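Local coordinates for flagellar hook-associated protein (Burkholderia pseudomallei, PDB 4UT1) that probably serves as a structural component of the bacterial flagellum, at the junction between the hook and the filament, at residues Gln185-Ile190 with Pro238-Asn243; Ala249-Pro254 with Thr276-Asp281; Val546-Ser551 with Phe560-Asn565. All coordinates share one frame; numbering follows the deposited sequence.

Overall arrangement
The three contacts are strung out along an elongated chain and follow one another in sequence. Contacts 1 and 2 belong to the same antiparallel sheet, where strands 238-241 and 244-252 are neighbours. Their centres are 24 Å apart, and their nearest atoms about 7 Å, so they do not touch. Contact 1 ties that sheet to helix 134-193; contact 2 reaches from strand 244-252 to the edge strand 277-278, on the surface. Contact 3 is remote, in the D3 domain on the opposite side of the chain's centre. Its centre lies 87 Å from that of contact 1 and 64 Å from that of contact 2. Contacts 2 and 3 each have an ethanediol bound nearby, probably from the crystallisation liquor.

Contact 1. Residues Gln185-Ile190 with Pro238-Asn243; sequences QLNEQI and PLVVGN
Asn187 and Glu188, on the long helix 134-193, each grip the loop that follows strand 238-241. The helix packs against the antiparallel sheet; Leu239 and Val240 both face Val231 in a classic beta bulge just before the loop. The helix segment lies in a predicted coiled coil. The buried half belongs to Asn187. Asn187 ND2 donates to Gly242 O at 2.7 Å, with the acceptor nearly in the amide plane. Chi1 of -78° sets CG beside the backbone N and brings the amide to the loop. Asn187 ND2 also lies against Val240 CG1 at 3.4 Å, where the two side chains cross obliquely. Two further bonds hold the amide: OD1 pairs with Arg207 NH1, and ND2 is also bonded to Tyr229 O. Both ends of the amide are engaged, which should fix its rotation. The positive phi of Gly242, 58°, favours glycine.

The outer half is looser and faces solvent. Glu188 and Asn243 run alongside each other in the same direction, with their CB atoms 3.8 Å apart. Their flat groups are turned 52° against each other. Asn243 ND2 meets Glu188 OE1 at 2.9 Å, almost straight, from above the carboxylate plane.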
loop_
_atom_site.group_PDB
_atom_site.type_symbol
_atom_site.label_atom_id
_atom_site.label_comp_id
_atom_site.label_asym_id
_atom_site.label_seq_id
_atom_site.Cartn_x
_atom_site.Cartn_y
_atom_site.Cartn_z
ATOM N N GLN A 185 -6.357 -37.848 28.737
ATOM C CA GLN A 185 -7.008 -39.151 28.918
ATOM C C GLN A 185 -5.970 -40.231 29.209
ATOM O O GLN A 185 -6.175 -41.091 30.070
ATOM C CB GLN A 185 -7.836 -39.533 27.684
ATOM C CG GLN A 185 -9.206 -38.853 27.579
ATOM C CD GLN A 185 -9.942 -39.186 26.284
ATOM O OE1 GLN A 185 -10.412 -40.305 26.098
ATOM N NE2 GLN A 185 -10.047 -38.211 25.389
ATOM N N LEU A 186 -4.854 -40.176 28.489
ATOM C CA LEU A 186 -3.784 -41.151 28.635
ATOM C C LEU A 186 -3.025 -40.990 29.946
ATOM O O LEU A 186 -2.634 -41.987 30.553
ATOM C CB LEU A 186 -2.825 -41.065 27.435
ATOM C CG LEU A 186 -3.455 -41.610 26.151
ATOM C CD1 LEU A 186 -2.619 -41.288 24.901
ATOM C CD2 LEU A 186 -3.672 -43.115 26.256
ATOM N N ASN A 187 -2.814 -39.747 30.387
ATOM C CA ASN A 187 -2.256 -39.502 31.712
ATOM C C ASN A 187 -3.036 -40.265 32.789
ATOM O O ASN A 187 -2.446 -40.938 33.634
ATOM C CB ASN A 187 -2.246 -37.999 32.035
ATOM C CG ASN A 187 -1.106 -37.260 31.345
ATOM O OD1 ASN A 187 -0.118 -37.870 30.931
ATOM N ND2 ASN A 187 -1.233 -35.940 31.233
ATOM N N GLU A 188 -4.363 -40.166 32.733
ATOM C CA GLU A 188 -5.245 -40.838 33.688
ATOM C C GLU A 188 -5.209 -42.357 33.531
ATOM O O GLU A 188 -5.151 -43.091 34.522
ATOM C CB GLU A 188 -6.687 -40.332 33.530
ATOM C CG GLU A 188 -7.717 -41.038 34.421
ATOM C CD GLU A 188 -7.613 -40.641 35.886
ATOM O OE1 GLU A 188 -6.767 -39.787 36.220
ATOM O OE2 GLU A 188 -8.380 -41.193 36.702
ATOM N N GLN A 189 -5.245 -42.828 32.289
ATOM C CA GLN A 189 -5.230 -44.265 32.012
ATOM C C GLN A 189 -3.911 -44.911 32.428
ATOM O O GLN A 189 -3.885 -46.041 32.919
ATOM C CB GLN A 189 -5.492 -44.519 30.526
ATOM C CG GLN A 189 -6.917 -44.199 30.106
ATOM C CD GLN A 189 -7.097 -44.162 28.600
ATOM O OE1 GLN A 189 -6.145 -43.937 27.854
ATOM N NE2 GLN A 189 -8.327 -44.382 28.146
ATOM N N ILE A 190 -2.817 -44.189 32.219
ATOM C CA ILE A 190 -1.494 -44.680 32.578
ATOM C C ILE A 190 -1.323 -44.728 34.097
ATOM O O ILE A 190 -0.831 -45.721 34.640
ATOM C CB ILE A 190 -0.392 -43.809 31.937
ATOM C CG1 ILE A 190 -0.246 -44.168 30.453
ATOM C CG2 ILE A 190 0.936 -43.989 32.650
ATOM C CD1 ILE A 190 0.842 -43.407 29.741
ATOM N N PRO A 238 -0.825 -23.464 29.171
ATOM C CA PRO A 238 -0.973 -24.908 29.377
ATOM C C PRO A 238 -1.934 -25.538 28.369
ATOM O O PRO A 238 -2.935 -24.918 27.999
ATOM C CB PRO A 238 -1.530 -25.012 30.805
ATOM C CG PRO A 238 -2.159 -23.692 31.074
ATOM C CD PRO A 238 -1.367 -22.671 30.289
ATOM N N LEU A 239 -1.626 -26.755 27.935
ATOM C CA LEU A 239 -2.526 -27.525 27.087
ATOM C C LEU A 239 -3.016 -28.767 27.820
ATOM O O LEU A 239 -4.176 -29.163 27.697
ATOM C CB LEU A 239 -1.833 -27.940 25.798
ATOM C CG LEU A 239 -1.471 -26.799 24.841
ATOM C CD1 LEU A 239 -0.917 -27.419 23.589
ATOM C CD2 LEU A 239 -2.685 -25.911 24.540
ATOM N N VAL A 240 -2.104 -29.385 28.559
ATOM C CA VAL A 240 -2.435 -30.540 29.395
ATOM C C VAL A 240 -1.803 -30.370 30.762
ATOM O O VAL A 240 -0.621 -30.044 30.878
ATOM C CB VAL A 240 -1.943 -31.869 28.796
ATOM C CG1 VAL A 240 -2.205 -33.018 29.783
ATOM C CG2 VAL A 240 -2.602 -32.148 27.459
ATOM N N VAL A 241 -2.601 -30.587 31.801
ATOM C CA VAL A 241 -2.104 -30.614 33.165
ATOM C C VAL A 241 -2.748 -31.807 33.845
ATOM O O VAL A 241 -3.946 -31.783 34.120
ATOM C CB VAL A 241 -2.442 -29.332 33.939
ATOM C CG1 VAL A 241 -2.074 -29.485 35.409
ATOM C CG2 VAL A 241 -1.740 -28.133 33.324
ATOM N N GLY A 242 -1.958 -32.850 34.076
ATOM C CA GLY A 242 -2.469 -34.107 34.611
ATOM C C GLY A 242 -3.553 -34.698 33.729
ATOM O O GLY A 242 -3.337 -34.944 32.540
ATOM N N ASN A 243 -4.738 -34.907 34.297
ATOM C CA ASN A 243 -5.828 -35.529 33.549
ATOM C C ASN A 243 -6.856 -34.520 33.074
ATOM O O ASN A 243 -7.974 -34.887 32.719
ATOM C CB ASN A 243 -6.506 -36.634 34.397
ATOM C CG ASN A 243 -7.070 -36.108 35.715
ATOM O OD1 ASN A 243 -7.265 -34.903 35.886
ATOM N ND2 ASN A 243 -7.342 -37.019 36.649
#

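Contact 2. Residues Ala249-Pro254 with Thr276-Asp281; sequences ATVASP and TQYLPD. With EDO (1,2-ethanediol), chain O.
Pro254 lies over one face of the Tyr278 ring. Pro254 CG stands 4.0 Å from the centroid of the Tyr278 ring and only 12° off the ring normal, so this is a CH-pi contact. The two side chains run antiparallel alongside each other. Pro254 CD also approaches the ring, at 3.9 Å from Tyr278 CE1. Tyr278 carries its CG beside the backbone N (chi1 -72°), and the ring reaches across to the segment 249-254.

Val251 meets the same ring differently. Its side chain crosses that of Tyr278 at about a right angle. The touching branch is Val251 CG2, 4.2 Å from Tyr278 CE1. The approach is oblique, and the contact is lighter than that of the proline.

Strands 244-252 and 277-278 belong to one antiparallel sheet in the FlgK helical domain, but they are not adjacent in it; Pro254 lies in the loop just after the first. Strand 260-265 runs between them. It is joined by backbone hydrogen bonds to both, so Tyr278 bridges over it to reach Val251 and Pro254. The contact lies at the surface.

An ethanediol, probably from the crystallisation liquor, lies beside this group. Its O1 comes within 3.3 Å of Pro254 CG, and its C1 is 3.6 Å from Tyr278 CB. Its O2 is modelled 2.5 Å from Leu279 O, too short for the bond's geometry to be relied on. The ethanediol is also bonded to Thr261 OG1, the hydroxyl that pairs with Asp281 OD1. The other carboxylate oxygen, Asp281 OD2, forms a salt bridge with Arg296 NH2.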
loop_
_atom_site.group_PDB
_atom_site.type_symbol
_atom_site.label_atom_id
_atom_site.label_comp_id
_atom_site.label_asym_id
_atom_site.label_seq_id
_atom_site.Cartn_x
_atom_site.Cartn_y
_atom_site.Cartn_z
ATOM N N ALA A 249 -9.391 -22.037 20.878
ATOM C CA ALA A 249 -10.373 -21.722 19.855
ATOM C C ALA A 249 -9.817 -20.679 18.895
ATOM O O ALA A 249 -8.861 -19.968 19.218
ATOM C CB ALA A 249 -11.668 -21.233 20.483
ATOM N N THR A 250 -10.405 -20.600 17.710
ATOM C CA THR A 250 -10.160 -19.460 16.843
ATOM C C THR A 250 -11.340 -18.503 16.971
ATOM O O THR A 250 -12.498 -18.923 17.060
ATOM C CB THR A 250 -9.972 -19.852 15.357
ATOM O OG1 THR A 250 -11.120 -20.567 14.893
ATOM C CG2 THR A 250 -8.725 -20.703 15.150
ATOM N N VAL A 251 -11.033 -17.214 16.998
ATOM C CA VAL A 251 -12.043 -16.175 16.966
ATOM C C VAL A 251 -11.492 -15.040 16.096
ATOM O O VAL A 251 -10.292 -14.993 15.822
ATOM C CB VAL A 251 -12.379 -15.649 18.376
ATOM C CG1 VAL A 251 -12.873 -16.786 19.259
ATOM C CG2 VAL A 251 -11.157 -15.011 18.988
ATOM N N ALA A 252 -12.367 -14.149 15.655
ATOM C CA ALA A 252 -11.918 -12.981 14.888
ATOM C C ALA A 252 -10.902 -12.219 15.726
ATOM O O ALA A 252 -11.115 -12.004 16.930
ATOM C CB ALA A 252 -13.094 -12.096 14.513
ATOM N N SER A 253 -9.778 -11.849 15.123
ATOM C CA SER A 253 -8.751 -11.132 15.878
ATOM C C SER A 253 -9.263 -9.748 16.266
ATOM O O SER A 253 -10.021 -9.121 15.527
ATOM C CB SER A 253 -7.450 -11.029 15.083
ATOM O OG SER A 253 -7.463 -9.892 14.251
ATOM N N PRO A 254 -8.864 -9.272 17.450
ATOM C CA PRO A 254 -9.364 -7.993 17.963
ATOM C C PRO A 254 -8.856 -6.801 17.140
ATOM O O PRO A 254 -9.434 -5.721 17.226
ATOM C CB PRO A 254 -8.830 -7.943 19.404
ATOM C CG PRO A 254 -7.664 -8.882 19.433
ATOM C CD PRO A 254 -7.907 -9.928 18.353
ATOM N N THR A 276 -12.033 -15.282 27.949
ATOM C CA THR A 276 -11.263 -15.716 26.796
ATOM C C THR A 276 -9.913 -15.019 26.792
ATOM O O THR A 276 -9.836 -13.796 26.951
ATOM C CB THR A 276 -12.000 -15.412 25.500
ATOM O OG1 THR A 276 -12.236 -14.004 25.426
ATOM C CG2 THR A 276 -13.334 -16.135 25.476
ATOM N N GLN A 277 -8.852 -15.803 26.652
ATOM C CA GLN A 277 -7.497 -15.277 26.663
ATOM C C GLN A 277 -6.956 -15.162 25.253
ATOM O O GLN A 277 -6.884 -16.155 24.529
ATOM C CB GLN A 277 -6.571 -16.167 27.487
ATOM C CG GLN A 277 -6.815 -16.100 28.967
ATOM C CD GLN A 277 -7.003 -14.674 29.458
ATOM O OE1 GLN A 277 -8.066 -14.334 29.970
ATOM N NE2 GLN A 277 -5.983 -13.832 29.289
ATOM N N TYR A 278 -6.573 -13.953 24.865
ATOM C CA TYR A 278 -5.999 -13.733 23.542
ATOM C C TYR A 278 -4.515 -14.051 23.517
ATOM O O TYR A 278 -3.713 -13.288 24.052
ATOM C CB TYR A 278 -6.169 -12.289 23.093
ATOM C CG TYR A 278 -7.562 -11.853 22.725
ATOM C CD1 TYR A 278 -8.207 -12.369 21.611
ATOM C CD2 TYR A 278 -8.205 -10.865 23.460
ATOM C CE1 TYR A 278 -9.480 -11.940 21.261
ATOM C CE2 TYR A 278 -9.464 -10.425 23.120
ATOM C CZ TYR A 278 -10.101 -10.965 22.024
ATOM O OH TYR A 278 -11.362 -10.513 21.706
ATOM N N LEU A 279 -4.140 -15.140 22.859
ATOM C CA LEU A 279 -2.730 -15.464 22.685
ATOM C C LEU A 279 -2.145 -14.698 21.489
ATOM O O LEU A 279 -2.628 -14.836 20.363
ATOM C CB LEU A 279 -2.553 -16.967 22.488
ATOM C CG LEU A 279 -3.390 -17.876 23.392
ATOM C CD1 LEU A 279 -3.113 -19.330 23.075
ATOM C CD2 LEU A 279 -3.122 -17.587 24.863
ATOM N N PRO A 280 -1.102 -13.889 21.728
ATOM C CA PRO A 280 -0.475 -13.082 20.670
ATOM C C PRO A 280 0.062 -13.949 19.535
ATOM O O PRO A 280 0.716 -14.951 19.822
ATOM C CB PRO A 280 0.677 -12.380 21.395
ATOM C CG PRO A 280 0.321 -12.453 22.855
ATOM C CD PRO A 280 -0.424 -13.734 23.028
ATOM N N ASP A 281 -0.203 -13.579 18.284
ATOM C CA ASP A 281 0.283 -14.353 17.134
ATOM C C ASP A 281 1.776 -14.658 17.255
ATOM O O ASP A 281 2.221 -15.775 16.992
ATOM C CB ASP A 281 0.023 -13.610 15.816
ATOM C CG ASP A 281 -1.447 -13.574 15.442
ATOM O OD1 ASP A 281 -2.292 -14.034 16.234
ATOM O OD2 ASP A 281 -1.760 -13.065 14.352
HETATM C C1 EDO O . -3.830 -11.142 20.573
HETATM O O1 EDO O . -4.778 -10.076 20.478
HETATM C C2 EDO O . -3.852 -11.918 19.264
HETATM O O2 EDO O . -4.351 -13.243 19.508
#

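Contact 3. Residues Val546-Ser551 with Phe560-Asn565; sequences VSVSLS and FTIGAN. With EDO (1,2-ethanediol), chain J.
Leu550 has CG anti to its backbone N (chi1 -179°), which extends the side chain toward Phe560. Phe560 has CG beside its own backbone N, and its ring presents a face to the leucine. Leu550 CD1 sits over that face, 4.0 Å from the centroid of the Phe560 ring and 16° off the normal, as a CH-pi contact. The methyl is displaced toward the rim, and the ring atom nearest Leu550 CD1 is Phe560 CE2 at 3.8 Å. The two side chains cross at about a right angle.

Further along, Ile562 meets two valines with different branches. Its CD1 and the methyls of Val548 reach toward each other tip to tip, with Ile562 CD1 4.1 Å from Val548 CG1. Ile562 CG2 instead faces Val546, at 4.1 Å from Val546 CG1, and these two side chains pass alongside, heading opposite ways. One isoleucine thus touches two successive inward-facing residues of the other strand. All five touching residues are buried, and the meeting is wholly apolar.

No hydrogen bond joins the two segments. Both strands send alternate residues inward: Val546, Val548 and Leu550 from one, Phe560 and Ile562 from the other. Ile464 touches both Val548 and Phe560, while Ala452 touches both Val548 and Ile562. Outside this core, Asn565 OD1 accepts a 2.9 Å hydrogen bond from O2 of an ethanediol, which is also bonded to Gln466 OE1.

The axes of segments 546-551 and 560-564 come within 9.8 Å and run nearly antiparallel, at 152°. Strand 546-551 belongs to one antiparallel sheet and strand 559-564 to another. Two such sheets packed face to face through apolar side chains form a beta sandwich, here in the D3 domain.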
loop_
_atom_site.group_PDB
_atom_site.type_symbol
_atom_site.label_atom_id
_atom_site.label_comp_id
_atom_site.label_asym_id
_atom_site.label_seq_id
_atom_site.Cartn_x
_atom_site.Cartn_y
_atom_site.Cartn_z
ATOM N N VAL A 546 0.747 28.618 -14.714
ATOM C CA VAL A 546 1.076 28.646 -16.135
ATOM C C VAL A 546 2.574 28.829 -16.335
ATOM O O VAL A 546 3.182 29.718 -15.737
ATOM C CB VAL A 546 0.325 29.762 -16.860
ATOM C CG1 VAL A 546 0.772 29.851 -18.340
ATOM C CG2 VAL A 546 -1.177 29.516 -16.772
ATOM N N SER A 547 3.170 27.962 -17.152
ATOM C CA SER A 547 4.594 28.061 -17.463
ATOM C C SER A 547 4.815 28.231 -18.955
ATOM O O SER A 547 4.194 27.543 -19.769
ATOM C CB SER A 547 5.359 26.835 -16.971
ATOM O OG SER A 547 5.419 26.801 -15.550
ATOM N N VAL A 548 5.716 29.141 -19.307
ATOM C CA VAL A 548 6.146 29.296 -20.702
ATOM C C VAL A 548 7.645 29.571 -20.779
ATOM O O VAL A 548 8.231 30.125 -19.842
ATOM C CB VAL A 548 5.391 30.440 -21.425
ATOM C CG1 VAL A 548 3.935 30.087 -21.601
ATOM C CG2 VAL A 548 5.533 31.777 -20.664
ATOM N N SER A 549 8.261 29.191 -21.900
ATOM C CA SER A 549 9.671 29.491 -22.135
ATOM C C SER A 549 9.827 30.325 -23.395
ATOM O O SER A 549 9.208 30.032 -24.409
ATOM C CB SER A 549 10.502 28.211 -22.261
ATOM O OG SER A 549 10.509 27.497 -21.039
ATOM N N LEU A 550 10.654 31.360 -23.311
ATOM C CA LEU A 550 10.978 32.207 -24.459
ATOM C C LEU A 550 12.472 32.146 -24.752
ATOM O O LEU A 550 13.296 32.213 -23.842
ATOM C CB LEU A 550 10.548 33.649 -24.201
ATOM C CG LEU A 550 10.782 34.700 -25.293
ATOM C CD1 LEU A 550 9.937 34.410 -26.534
ATOM C CD2 LEU A 550 10.489 36.082 -24.727
ATOM N N SER A 551 12.822 31.999 -26.023
ATOM C CA SER A 551 14.218 32.068 -26.419
ATOM C C SER A 551 14.293 32.945 -27.658
ATOM O O SER A 551 13.266 33.363 -28.185
ATOM C CB SER A 551 14.793 30.678 -26.686
ATOM O OG SER A 551 14.177 30.093 -27.812
ATOM N N PHE A 560 3.693 37.950 -27.723
ATOM C CA PHE A 560 3.486 36.528 -27.472
ATOM C C PHE A 560 2.228 36.396 -26.629
ATOM O O PHE A 560 2.067 37.103 -25.627
ATOM C CB PHE A 560 4.721 35.932 -26.793
ATOM C CG PHE A 560 5.986 36.256 -27.525
ATOM C CD1 PHE A 560 6.652 37.449 -27.280
ATOM C CD2 PHE A 560 6.449 35.424 -28.537
ATOM C CE1 PHE A 560 7.795 37.789 -28.001
ATOM C CE2 PHE A 560 7.591 35.751 -29.264
ATOM C CZ PHE A 560 8.264 36.946 -28.989
ATOM N N THR A 561 1.312 35.533 -27.060
ATOM C CA THR A 561 0.020 35.421 -26.393
ATOM C C THR A 561 -0.052 34.175 -25.525
ATOM O O THR A 561 0.670 33.197 -25.752
ATOM C CB THR A 561 -1.141 35.382 -27.398
ATOM O OG1 THR A 561 -0.979 34.255 -28.275
ATOM C CG2 THR A 561 -1.173 36.653 -28.222
ATOM N N ILE A 562 -0.914 34.249 -24.516
ATOM C CA ILE A 562 -1.195 33.145 -23.609
ATOM C C ILE A 562 -2.695 33.108 -23.381
ATOM O O ILE A 562 -3.299 34.108 -23.011
ATOM C CB ILE A 562 -0.468 33.290 -22.251
ATOM C CG1 ILE A 562 1.047 33.193 -22.432
ATOM C CG2 ILE A 562 -0.923 32.201 -21.285
ATOM C CD1 ILE A 562 1.833 33.621 -21.205
ATOM N N GLY A 563 -3.310 31.953 -23.594
ATOM C CA GLY A 563 -4.741 31.862 -23.409
ATOM C C GLY A 563 -5.183 30.413 -23.438
ATOM O O GLY A 563 -4.352 29.509 -23.495
ATOM N N ALA A 564 -6.490 30.203 -23.401
ATOM C CA ALA A 564 -7.050 28.854 -23.428
ATOM C C ALA A 564 -6.766 28.178 -24.765
ATOM O O ALA A 564 -6.732 28.831 -25.812
ATOM C CB ALA A 564 -8.550 28.899 -23.153
ATOM N N ASN A 565 -6.554 26.863 -24.726
ATOM C CA ASN A 565 -6.224 26.104 -25.924
ATOM C C ASN A 565 -7.467 25.730 -26.726
ATOM O O ASN A 565 -8.497 25.359 -26.160
ATOM C CB ASN A 565 -5.437 24.840 -25.559
ATOM C CG ASN A 565 -5.027 24.026 -26.778
ATOM O OD1 ASN A 565 -5.080 24.505 -27.913
ATOM N ND2 ASN A 565 -4.596 22.794 -26.544
HETATM C C1 EDO J . -1.521 23.137 -30.213
HETATM O O1 EDO J . -0.402 24.038 -30.328
HETATM C C2 EDO J . -2.757 23.924 -29.791
HETATM O O2 EDO J . -3.939 23.243 -30.215
#